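Long-range contacts in endo-N-acetyl-beta-D-glucosaminidase (Hypocrea jecorina, PDB 4AC1), which hydrolyses the chitobiose core of N-linked glycans as a family 18 glycoside hydrolase, and deglycosylates the fungus's own cellulases: residues A[1-5]-A[275-280]; A[4-8]-A[270-274]; A[157-162]-A[188-194]; A[196-200]-A[234-239]. All blocks are in the same frame, centred on the assembly; numbering follows the deposited sequence. Where two conformers were deposited one is given.

All four contacts belong to one (beta/alpha)8-type barrel of glycoside hydrolase family 18. Contacts 1 and 2 share strand 4-9, helix 270-279 and Leu5, and tie the start of the chain to its last helix. Contact 2 is the fully buried one of that pair and purely apolar; contact 1, farther out, adds a salt bridge and a bridging water. Contact 3 is also buried, but joins the loop after strand 151-154 to the end of strand 185-189 through one backbone hydrogen bond and CH-pi contacts, and includes the zinc ligand Gln189. Contact 4 lies nearer the surface, a loop held on helix 232-246; it touches contact 3 through Phe190 and contact 1 through Ile278.

Contact 1 of 4, residues A[1-5]-A[275-280]; sequences DLPRL and VTVILR. Unlike the reference sequence in segment 275-280: Val277 (reference Glu). With NAG (2-acetamido-2-deoxy-beta-D-glucopyranose), chain B.
Arg280, Pro3 and Leu5 have the most surface buried here, with Leu279 close behind. Residues 1-3 are extended and lead into strand 4-9, with a cis peptide between Leu2 and Pro3; 275-279 end helix 270-279, and Arg280 is the first residue to leave helical angles. CA atoms pair Pro3 with Leu279 (6.5 Å) and Leu5 with Thr276 (7.5 Å). Arg280, chi1 m and chi2 and chi3 t, reaches back along the N-terminal residues. Arg280 NH2 donates to Asp1 OD2 at 2.6 Å, within a salt bridge, and to Pro3 O at 2.9 Å, while a water links Arg280 NE (2.9 Å) with Pro3 O (3.0 Å). Pro3 CD lies over one face of the guanidinium, and Pro3 CG packs on Leu279 CB at 3.6 Å. Deeper in, Leu5 (chi1 t, chi2 p) sets CD1 3.6 Å from Val275 CG1 and CB 4.2 Å from Leu279 CD1. This is the first strand of the (beta/alpha)8-type barrel meeting the last helix, where the fold closes. The chemistry grades outward from apolar to charged: Arg280 ties down the N-terminal residues by an ion pair and a hydrogen bond above apolar Pro3, Leu5, Val275 and Leu279.

Contact 2 of 4, residues A[4-8]-A[270-274]; sequences RLIVY and EWAQI. With ZN (zinc ion), chain H.
Apolar contacts make up the interface, and no hydrogen bond crosses it. Strand 4-8 runs nearly antiparallel to helix 270-274, at 163° between their directions, with axes 10.2 Å apart at closest approach and Leu5 CA 7.8 Å from Ala272 CA. Leu5 (chi1 t, chi2 p) points at the helix: its CD1 is 3.8 Å from Trp271 CZ3 and its CD2 4.2 Å from Ala272 CB. Val7, chi1 t, brings CG2 to 4.0 Å from Trp271 CZ3. Trp271, chi1 t and chi2 89°, leaves the helix sideways and swings its six-membered ring in to the strand. This is the strand-to-outer-helix layer of the (beta/alpha)8-type barrel, here between its first strand and last helix; Ile6 points away from the helix, against Met253 and Ile37 of the flanking strands. The zinc site lies away from the strand: Glu270 OE2 binds the ion at 2.1 Å, with Glu267 from the loop just before the helix and four waters, one of which donates to Glu270 OE1 at 2.6 Å.

Contact 3 of 4, residues A[157-162]-A[188-194]; sequences VASALE and TQFYSGF. With ACT (acetate ion), chain D.
This buried contact joins the loop after strand 151-154 to the end of strand 185-189 and its following turn, on the active-site side of the (beta/alpha)8-type barrel. Val157 pairs with Gln189 in a single bridge (CA to CA 4.3 Å), Ala158 N donating to Gln189 O at 3.0 Å. Residues from 158 coil into a 3-10 turn; a type I' turn from Tyr191 to Phe194 brings Phe194 (chi1 m) back. Val157 CG2 lies over the Phe194 ring face (CH-pi, 3.9 Å from the centroid), and Ala158 CB over that of Phe190 (4.0 Å from the centroid). A water bridges Glu162 OE1 (2.7 Å) and Phe194 O (2.8 Å); Glu162 OE2 pairs with Arg205 in a salt bridge. Gln189 OE1 binds zinc with Glu127, the end of the family 18 Asp-x-Asp-x-Glu motif, so Gln189 probably lines the catalytic centre; Gln189 NE2 bonds Ala155 O. Tyr191 OH donates to acetate O (2.6 Å), probably from the crystallisation liquor. Helix 201-208 packs on Leu161 and Phe190, strand 216-221 on Thr188.

Contact 4 of 4, residues A[196-200]-A[234-239]; sequences SMADT and SLNNTI. With NAG (2-acetamido-2-deoxy-beta-D-glucopyranose), chain B.
Thr238 loses the most surface to the contact, its side chain lying against the backbone of Met197 and Ala198 and the methyl groups of Met197 and Thr200. With chi1 m, Thr238 OG1 donates to Met197 O at 2.7 Å, and Thr238 CG2 is 3.8 Å from Met197 CE and 4.0 Å from Thr200 CG2. Segment 234-239 is regular helix, while 196-200 is irregular; Asp199 CA lies 5.3 Å from Thr238 CA. Met197, m at all three chi angles, places CB 4.0 Å from Leu235 CD1 and CE 4.2 Å from Ile239 CG1. Ala198 CA lies 3.5 Å from Ser234 OG, and one water sits within hydrogen-bonding reach of Ala198 O (2.7 Å), Ser234 O (2.9 Å) and Ser234 OG (2.7 Å). The loop is shaped by an ST turn, Ala198 N donating to Ser196 OG at 3.0 Å, and by Asp199, whose side chain caps a backbone N leading into helix 201-208 and whose OD1 also bonds Ser201 OG. Away from the loop, Asn236 ND2 carries the N-linked NAG, C1 at 1.4 Å. The loop leading into helix 201-208 rests on helix 232-246, the next outer helix of the (beta/alpha)8-type barrel.

Contact 1 of 4, residues A[1-5]-A[275-280]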
# COMPACT_ATOMS: atom_id res chain seq x y z
N ASP A 1 -13.00 -4.51 8.96
CA ASP A 1 -14.17 -4.93 8.15
C ASP A 1 -13.78 -5.18 6.69
O ASP A 1 -13.45 -4.25 5.94
CB ASP A 1 -15.31 -3.91 8.23
CG ASP A 1 -16.45 -4.25 7.29
OD1 ASP A 1 -17.14 -5.28 7.51
OD2 ASP A 1 -16.65 -3.52 6.31
N LEU A 2 -13.84 -6.45 6.31
CA LEU A 2 -13.46 -6.90 4.98
C LEU A 2 -14.67 -6.83 4.06
O LEU A 2 -15.80 -7.07 4.51
CB LEU A 2 -12.94 -8.33 5.05
CG LEU A 2 -11.75 -8.59 5.97
CD1 LEU A 2 -11.40 -10.06 5.92
CD2 LEU A 2 -10.54 -7.74 5.60
N PRO A 3 -14.46 -6.54 2.77
CA PRO A 3 -13.18 -6.33 2.10
C PRO A 3 -12.67 -4.89 2.21
O PRO A 3 -13.45 -3.94 2.21
CB PRO A 3 -13.52 -6.65 0.64
CG PRO A 3 -14.92 -6.20 0.50
CD PRO A 3 -15.58 -6.56 1.81
N ARG A 4 -11.36 -4.75 2.28
CA ARG A 4 -10.73 -3.42 2.26
C ARG A 4 -10.74 -2.88 0.84
O ARG A 4 -10.67 -3.65 -0.14
CB ARG A 4 -9.29 -3.50 2.76
CG ARG A 4 -9.16 -4.17 4.13
CD ARG A 4 -7.71 -4.27 4.54
NE ARG A 4 -7.49 -5.10 5.72
CZ ARG A 4 -7.26 -6.41 5.70
NH1 ARG A 4 -7.29 -7.08 4.55
NH2 ARG A 4 -7.01 -7.08 6.82
N LEU A 5 -10.87 -1.56 0.72
CA LEU A 5 -10.66 -0.87 -0.54
C LEU A 5 -9.62 0.20 -0.28
O LEU A 5 -9.87 1.15 0.47
CB LEU A 5 -11.94 -0.24 -1.09
CG LEU A 5 -11.78 0.57 -2.39
CD1 LEU A 5 -11.18 -0.28 -3.53
CD2 LEU A 5 -13.10 1.20 -2.83
N VAL A 275 -15.08 -0.39 -8.18
CA VAL A 275 -14.55 -1.44 -7.29
C VAL A 275 -15.42 -1.61 -6.04
O VAL A 275 -15.53 -2.71 -5.52
CB VAL A 275 -13.05 -1.24 -6.98
CG1 VAL A 275 -12.53 -2.35 -6.11
CG2 VAL A 275 -12.27 -1.22 -8.27
N THR A 276 -16.04 -0.53 -5.57
CA THR A 276 -17.03 -0.65 -4.50
C THR A 276 -18.21 -1.53 -4.94
O THR A 276 -18.68 -2.38 -4.16
CB THR A 276 -17.51 0.72 -4.00
OG1 THR A 276 -16.41 1.42 -3.38
CG2 THR A 276 -18.63 0.57 -2.97
N VAL A 277 -18.68 -1.36 -6.18
CA VAL A 277 -19.77 -2.22 -6.67
C VAL A 277 -19.32 -3.69 -6.74
O VAL A 277 -20.12 -4.60 -6.50
CB VAL A 277 -20.34 -1.79 -8.03
CG1 VAL A 277 -21.58 -2.62 -8.36
CG2 VAL A 277 -20.74 -0.33 -8.04
N ILE A 278 -18.06 -3.92 -7.07
CA ILE A 278 -17.52 -5.28 -7.09
C ILE A 278 -17.44 -5.90 -5.68
O ILE A 278 -17.86 -7.05 -5.47
CB ILE A 278 -16.12 -5.30 -7.77
CG1 ILE A 278 -16.25 -4.95 -9.25
CG2 ILE A 278 -15.42 -6.65 -7.53
CD1 ILE A 278 -14.91 -4.74 -9.96
N LEU A 279 -16.92 -5.15 -4.72
CA LEU A 279 -16.61 -5.69 -3.40
C LEU A 279 -17.81 -5.69 -2.47
O LEU A 279 -17.92 -6.54 -1.59
CB LEU A 279 -15.52 -4.85 -2.76
CG LEU A 279 -14.14 -4.95 -3.38
CD1 LEU A 279 -13.20 -3.95 -2.68
CD2 LEU A 279 -13.61 -6.38 -3.28
N ARG A 280 -18.66 -4.69 -2.64
CA ARG A 280 -19.83 -4.50 -1.80
C ARG A 280 -21.08 -4.25 -2.65
O ARG A 280 -21.66 -3.16 -2.60
CB ARG A 280 -19.59 -3.35 -0.81
CG ARG A 280 -18.51 -3.66 0.24
CD ARG A 280 -18.29 -2.52 1.22
NE ARG A 280 -17.08 -2.77 2.00
CZ ARG A 280 -17.05 -3.33 3.21
NH1 ARG A 280 -18.19 -3.70 3.81
NH2 ARG A 280 -15.89 -3.52 3.81
C1 NAG B . -19.69 -9.31 -11.48
C2 NAG B . -20.69 -8.26 -11.95
C3 NAG B . -22.13 -8.77 -11.97
C4 NAG B . -22.27 -10.19 -12.50
C5 NAG B . -21.19 -11.13 -11.95
C6 NAG B . -21.20 -12.49 -12.64
C7 NAG B . -20.02 -5.95 -11.56
C8 NAG B . -19.98 -4.81 -10.60
N2 NAG B . -20.59 -7.07 -11.12
O3 NAG B . -22.92 -7.93 -12.79
O4 NAG B . -23.55 -10.67 -12.16
O5 NAG B . -19.91 -10.55 -12.14
O6 NAG B . -20.95 -12.36 -14.03
O7 NAG B . -19.56 -5.83 -12.69
O HOH W 1 -14.73 -1.60 0.89

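Contact 2 of 4, residues A[4-8]-A[270-274]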
# COMPACT_ATOMS: atom_id res chain seq x y z
N ARG A 4 -11.36 -4.75 2.28
CA ARG A 4 -10.73 -3.42 2.26
C ARG A 4 -10.74 -2.88 0.84
O ARG A 4 -10.67 -3.65 -0.14
CB ARG A 4 -9.29 -3.50 2.76
CG ARG A 4 -9.16 -4.17 4.13
CD ARG A 4 -7.71 -4.27 4.54
NE ARG A 4 -7.49 -5.10 5.72
CZ ARG A 4 -7.26 -6.41 5.70
NH1 ARG A 4 -7.29 -7.08 4.55
NH2 ARG A 4 -7.01 -7.08 6.82
N LEU A 5 -10.87 -1.56 0.72
CA LEU A 5 -10.66 -0.87 -0.54
C LEU A 5 -9.62 0.20 -0.28
O LEU A 5 -9.87 1.15 0.47
CB LEU A 5 -11.94 -0.24 -1.09
CG LEU A 5 -11.78 0.57 -2.39
CD1 LEU A 5 -11.18 -0.28 -3.53
CD2 LEU A 5 -13.10 1.20 -2.83
N ILE A 6 -8.46 0.02 -0.90
CA ILE A 6 -7.27 0.79 -0.58
C ILE A 6 -6.81 1.51 -1.83
O ILE A 6 -6.74 0.92 -2.89
CB ILE A 6 -6.15 -0.18 -0.14
CG1 ILE A 6 -6.57 -0.93 1.13
CG2 ILE A 6 -4.81 0.55 0.05
CD1 ILE A 6 -6.16 -2.38 1.14
N VAL A 7 -6.53 2.80 -1.71
CA VAL A 7 -6.04 3.61 -2.83
C VAL A 7 -4.70 4.24 -2.46
O VAL A 7 -4.59 4.92 -1.41
CB VAL A 7 -7.04 4.72 -3.21
CG1 VAL A 7 -6.40 5.73 -4.18
CG2 VAL A 7 -8.31 4.11 -3.79
N TYR A 8 -3.69 3.99 -3.28
CA TYR A 8 -2.41 4.68 -3.18
C TYR A 8 -2.48 6.04 -3.84
O TYR A 8 -3.01 6.18 -4.96
CB TYR A 8 -1.31 3.87 -3.85
CG TYR A 8 -0.82 2.65 -3.09
CD1 TYR A 8 -1.41 1.39 -3.24
CD2 TYR A 8 0.26 2.75 -2.21
CE1 TYR A 8 -0.95 0.28 -2.54
CE2 TYR A 8 0.74 1.64 -1.51
CZ TYR A 8 0.13 0.41 -1.68
OH TYR A 8 0.59 -0.70 -1.01
N GLU A 270 -14.02 7.45 -10.15
CA GLU A 270 -14.92 6.46 -10.73
C GLU A 270 -14.41 5.03 -10.54
O GLU A 270 -15.21 4.12 -10.35
CB GLU A 270 -15.23 6.76 -12.19
CG GLU A 270 -16.11 7.99 -12.36
CD GLU A 270 -16.42 8.31 -13.80
OE1 GLU A 270 -15.80 7.72 -14.69
OE2 GLU A 270 -17.29 9.20 -14.03
N TRP A 271 -13.09 4.85 -10.56
CA TRP A 271 -12.49 3.56 -10.27
C TRP A 271 -12.99 3.02 -8.92
O TRP A 271 -13.46 1.90 -8.83
CB TRP A 271 -10.96 3.67 -10.26
CG TRP A 271 -10.24 2.37 -10.06
CD1 TRP A 271 -9.86 1.49 -11.03
CD2 TRP A 271 -9.83 1.79 -8.81
NE1 TRP A 271 -9.23 0.41 -10.47
CE2 TRP A 271 -9.20 0.57 -9.10
CE3 TRP A 271 -9.93 2.20 -7.47
CZ2 TRP A 271 -8.67 -0.26 -8.11
CZ3 TRP A 271 -9.40 1.37 -6.48
CH2 TRP A 271 -8.77 0.16 -6.81
N ALA A 272 -12.89 3.85 -7.88
CA ALA A 272 -13.33 3.43 -6.54
C ALA A 272 -14.82 3.12 -6.47
O ALA A 272 -15.21 2.24 -5.72
CB ALA A 272 -12.93 4.46 -5.49
N GLN A 273 -15.63 3.84 -7.24
CA GLN A 273 -17.05 3.51 -7.38
C GLN A 273 -17.27 2.12 -7.98
O GLN A 273 -18.02 1.31 -7.45
CB GLN A 273 -17.77 4.57 -8.22
CG GLN A 273 -17.83 5.94 -7.60
CD GLN A 273 -18.47 6.98 -8.50
OE1 GLN A 273 -18.17 7.04 -9.69
NE2 GLN A 273 -19.30 7.83 -7.93
N ILE A 274 -16.58 1.84 -9.08
CA ILE A 274 -16.68 0.54 -9.74
C ILE A 274 -16.22 -0.59 -8.83
O ILE A 274 -16.88 -1.62 -8.70
CB ILE A 274 -15.91 0.54 -11.09
CG1 ILE A 274 -16.63 1.45 -12.08
CG2 ILE A 274 -15.76 -0.88 -11.64
CD1 ILE A 274 -16.00 1.54 -13.44
ZN ZN H . -17.76 10.05 -15.88
O HOH W 2 -16.46 8.93 -16.84
O HOH W 3 -18.31 10.98 -17.68
O HOH W 4 -19.37 11.27 -14.91
O HOH W 5 -19.24 8.60 -16.22

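Contact 3 of 4, residues A[157-162]-A[188-194]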
# COMPACT_ATOMS: atom_id res chain seq x y z
N VAL A 157 5.27 -8.34 -4.44
CA VAL A 157 4.73 -8.71 -5.74
C VAL A 157 4.13 -10.12 -5.58
O VAL A 157 4.58 -10.90 -4.74
CB VAL A 157 5.77 -8.62 -6.87
CG1 VAL A 157 6.36 -7.22 -6.92
CG2 VAL A 157 6.85 -9.67 -6.73
N ALA A 158 3.11 -10.44 -6.36
CA ALA A 158 2.35 -11.66 -6.12
C ALA A 158 3.22 -12.92 -6.06
O ALA A 158 3.07 -13.73 -5.14
CB ALA A 158 1.24 -11.81 -7.15
N SER A 159 4.14 -13.08 -7.02
CA SER A 159 5.01 -14.25 -7.09
C SER A 159 5.90 -14.39 -5.85
O SER A 159 6.39 -15.47 -5.56
CB SER A 159 5.85 -14.24 -8.37
OG SER A 159 6.49 -12.99 -8.53
N ALA A 160 6.13 -13.30 -5.12
CA ALA A 160 6.93 -13.37 -3.89
C ALA A 160 6.21 -14.13 -2.77
O ALA A 160 6.84 -14.57 -1.81
CB ALA A 160 7.33 -11.99 -3.42
N LEU A 161 4.90 -14.29 -2.92
CA LEU A 161 4.10 -15.07 -1.97
C LEU A 161 3.86 -16.50 -2.47
O LEU A 161 3.12 -17.28 -1.85
CB LEU A 161 2.77 -14.37 -1.69
CG LEU A 161 2.83 -12.94 -1.17
CD1 LEU A 161 1.45 -12.47 -0.77
CD2 LEU A 161 3.83 -12.78 -0.03
N GLU A 162 4.51 -16.83 -3.59
CA GLU A 162 4.44 -18.14 -4.24
C GLU A 162 5.83 -18.75 -4.43
O GLU A 162 6.06 -19.48 -5.40
CB GLU A 162 3.77 -18.01 -5.61
CG GLU A 162 2.36 -17.45 -5.54
CD GLU A 162 1.84 -16.99 -6.90
OE1 GLU A 162 2.20 -15.88 -7.35
OE2 GLU A 162 1.08 -17.74 -7.53
N THR A 188 -0.85 -6.93 -2.34
CA THR A 188 -0.16 -7.89 -3.19
C THR A 188 -0.23 -7.44 -4.65
O THR A 188 -1.31 -7.22 -5.20
CB THR A 188 -0.69 -9.31 -2.96
OG1 THR A 188 -0.59 -9.64 -1.57
CG2 THR A 188 0.12 -10.35 -3.71
N GLN A 189 0.95 -7.25 -5.26
CA GLN A 189 1.00 -6.64 -6.59
C GLN A 189 0.79 -7.69 -7.69
O GLN A 189 1.74 -8.40 -8.07
CB GLN A 189 2.31 -5.88 -6.77
CG GLN A 189 2.68 -4.97 -5.59
CD GLN A 189 3.82 -4.02 -5.89
OE1 GLN A 189 3.88 -3.47 -6.99
NE2 GLN A 189 4.72 -3.82 -4.94
N PHE A 190 -0.45 -7.79 -8.18
CA PHE A 190 -0.80 -8.66 -9.32
C PHE A 190 -0.63 -7.89 -10.63
O PHE A 190 -1.61 -7.66 -11.38
CB PHE A 190 -2.24 -9.20 -9.19
CG PHE A 190 -2.45 -10.16 -8.05
CD1 PHE A 190 -2.72 -9.70 -6.75
CD2 PHE A 190 -2.42 -11.54 -8.27
CE1 PHE A 190 -2.93 -10.60 -5.71
CE2 PHE A 190 -2.63 -12.44 -7.23
CZ PHE A 190 -2.89 -11.97 -5.95
N TYR A 191 0.60 -7.50 -10.91
CA TYR A 191 0.92 -6.75 -12.12
C TYR A 191 2.43 -6.76 -12.33
O TYR A 191 3.16 -7.36 -11.54
CB TYR A 191 0.34 -5.33 -12.09
CG TYR A 191 0.51 -4.53 -10.80
CD1 TYR A 191 1.63 -3.73 -10.58
CD2 TYR A 191 -0.53 -4.49 -9.86
CE1 TYR A 191 1.76 -2.94 -9.42
CE2 TYR A 191 -0.42 -3.72 -8.70
CZ TYR A 191 0.71 -2.95 -8.48
OH TYR A 191 0.78 -2.19 -7.33
N SER A 192 2.88 -6.12 -13.42
CA SER A 192 4.30 -6.01 -13.78
C SER A 192 4.94 -7.35 -14.11
O SER A 192 6.17 -7.45 -14.18
CB SER A 192 5.09 -5.27 -12.69
OG SER A 192 4.57 -3.97 -12.54
N GLY A 193 4.11 -8.35 -14.36
CA GLY A 193 4.59 -9.68 -14.72
C GLY A 193 4.53 -10.68 -13.58
O GLY A 193 4.64 -11.87 -13.79
N PHE A 194 4.26 -10.19 -12.36
CA PHE A 194 4.42 -10.99 -11.14
C PHE A 194 3.19 -11.78 -10.75
O PHE A 194 3.25 -12.71 -9.94
CB PHE A 194 4.89 -10.10 -9.99
CG PHE A 194 6.22 -9.47 -10.25
CD1 PHE A 194 7.37 -10.26 -10.35
CD2 PHE A 194 6.33 -8.11 -10.43
CE1 PHE A 194 8.60 -9.68 -10.63
CE2 PHE A 194 7.55 -7.53 -10.69
CZ PHE A 194 8.68 -8.31 -10.81
C ACT D . 3.24 -0.59 -5.70
O ACT D . 2.80 -0.59 -6.87
OXT ACT D . 4.48 -0.48 -5.57
CH3 ACT D . 2.31 -0.73 -4.54
O HOH W 6 1.77 -15.13 -9.86

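Contact 4 of 4, residues A[196-200]-A[234-239]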
# COMPACT_ATOMS: atom_id res chain seq x y z
N SER A 196 -1.48 -12.26 -11.78
CA SER A 196 -2.66 -11.84 -12.52
C SER A 196 -3.95 -12.12 -11.77
O SER A 196 -4.12 -13.20 -11.20
CB SER A 196 -2.71 -12.52 -13.89
OG SER A 196 -3.91 -12.18 -14.55
N MET A 197 -4.83 -11.13 -11.77
CA MET A 197 -6.19 -11.30 -11.26
C MET A 197 -7.20 -11.65 -12.37
O MET A 197 -8.40 -11.59 -12.13
CB MET A 197 -6.65 -10.06 -10.47
CG MET A 197 -6.01 -9.92 -9.09
SD MET A 197 -6.38 -11.29 -7.96
CE MET A 197 -8.10 -10.99 -7.63
N ALA A 198 -6.72 -12.05 -13.55
CA ALA A 198 -7.62 -12.44 -14.65
C ALA A 198 -8.29 -13.81 -14.43
O ALA A 198 -9.30 -14.11 -15.06
CB ALA A 198 -6.89 -12.40 -16.00
N ASP A 199 -7.70 -14.63 -13.56
CA ASP A 199 -8.38 -15.82 -13.01
C ASP A 199 -7.94 -16.02 -11.57
O ASP A 199 -7.09 -15.28 -11.06
CB ASP A 199 -8.16 -17.07 -13.89
CG ASP A 199 -6.70 -17.49 -13.99
OD1 ASP A 199 -5.94 -17.41 -13.00
OD2 ASP A 199 -6.33 -17.96 -15.09
N THR A 200 -8.51 -17.02 -10.91
CA THR A 200 -8.25 -17.24 -9.49
C THR A 200 -6.93 -17.95 -9.18
O THR A 200 -6.58 -18.09 -8.01
CB THR A 200 -9.35 -18.10 -8.87
OG1 THR A 200 -9.40 -19.36 -9.55
CG2 THR A 200 -10.69 -17.42 -8.96
N SER A 234 -13.02 -8.05 -15.62
CA SER A 234 -12.21 -9.26 -15.43
C SER A 234 -11.93 -9.45 -13.94
O SER A 234 -12.05 -10.55 -13.41
CB SER A 234 -10.90 -9.14 -16.21
OG SER A 234 -10.06 -10.27 -16.03
N LEU A 235 -11.54 -8.36 -13.29
CA LEU A 235 -11.32 -8.35 -11.84
C LEU A 235 -12.57 -8.86 -11.12
O LEU A 235 -12.48 -9.71 -10.23
CB LEU A 235 -10.94 -6.94 -11.37
CG LEU A 235 -10.76 -6.76 -9.86
CD1 LEU A 235 -9.57 -7.56 -9.36
CD2 LEU A 235 -10.63 -5.29 -9.50
N ASN A 236 -13.73 -8.34 -11.53
CA ASN A 236 -14.99 -8.73 -10.91
C ASN A 236 -15.25 -10.24 -11.02
O ASN A 236 -15.60 -10.89 -10.03
CB ASN A 236 -16.15 -7.95 -11.52
CG ASN A 236 -17.47 -8.37 -10.95
OD1 ASN A 236 -17.69 -8.28 -9.74
ND2 ASN A 236 -18.37 -8.84 -11.82
N ASN A 237 -15.07 -10.79 -12.22
CA ASN A 237 -15.33 -12.20 -12.44
C ASN A 237 -14.48 -13.06 -11.49
O ASN A 237 -14.96 -14.01 -10.87
CB ASN A 237 -15.09 -12.53 -13.92
CG ASN A 237 -15.49 -13.95 -14.27
OD1 ASN A 237 -14.68 -14.88 -14.17
ND2 ASN A 237 -16.73 -14.12 -14.72
N THR A 238 -13.21 -12.70 -11.36
CA THR A 238 -12.31 -13.41 -10.48
C THR A 238 -12.70 -13.26 -9.01
O THR A 238 -12.70 -14.24 -8.27
CB THR A 238 -10.87 -12.94 -10.70
OG1 THR A 238 -10.49 -13.25 -12.05
CG2 THR A 238 -9.90 -13.63 -9.75
N ILE A 239 -13.04 -12.04 -8.59
CA ILE A 239 -13.40 -11.83 -7.18
C ILE A 239 -14.68 -12.59 -6.80
O ILE A 239 -14.74 -13.17 -5.71
CB ILE A 239 -13.47 -10.33 -6.85
CG1 ILE A 239 -12.04 -9.77 -6.79
CG2 ILE A 239 -14.22 -10.09 -5.53
CD1 ILE A 239 -11.95 -8.26 -6.61
C1 NAG B . -19.69 -9.31 -11.48
C2 NAG B . -20.69 -8.26 -11.95
C3 NAG B . -22.13 -8.77 -11.97
C4 NAG B . -22.27 -10.19 -12.50
C5 NAG B . -21.19 -11.13 -11.95
C6 NAG B . -21.20 -12.49 -12.64
C7 NAG B . -20.02 -5.95 -11.56
C8 NAG B . -19.98 -4.81 -10.60
N2 NAG B . -20.59 -7.07 -11.12
O3 NAG B . -22.92 -7.93 -12.79
O4 NAG B . -23.55 -10.67 -12.16
O5 NAG B . -19.91 -10.55 -12.14
O6 NAG B . -20.95 -12.36 -14.03
O7 NAG B . -19.56 -5.83 -12.69
O HOH W 7 -11.44 -12.54 -15.41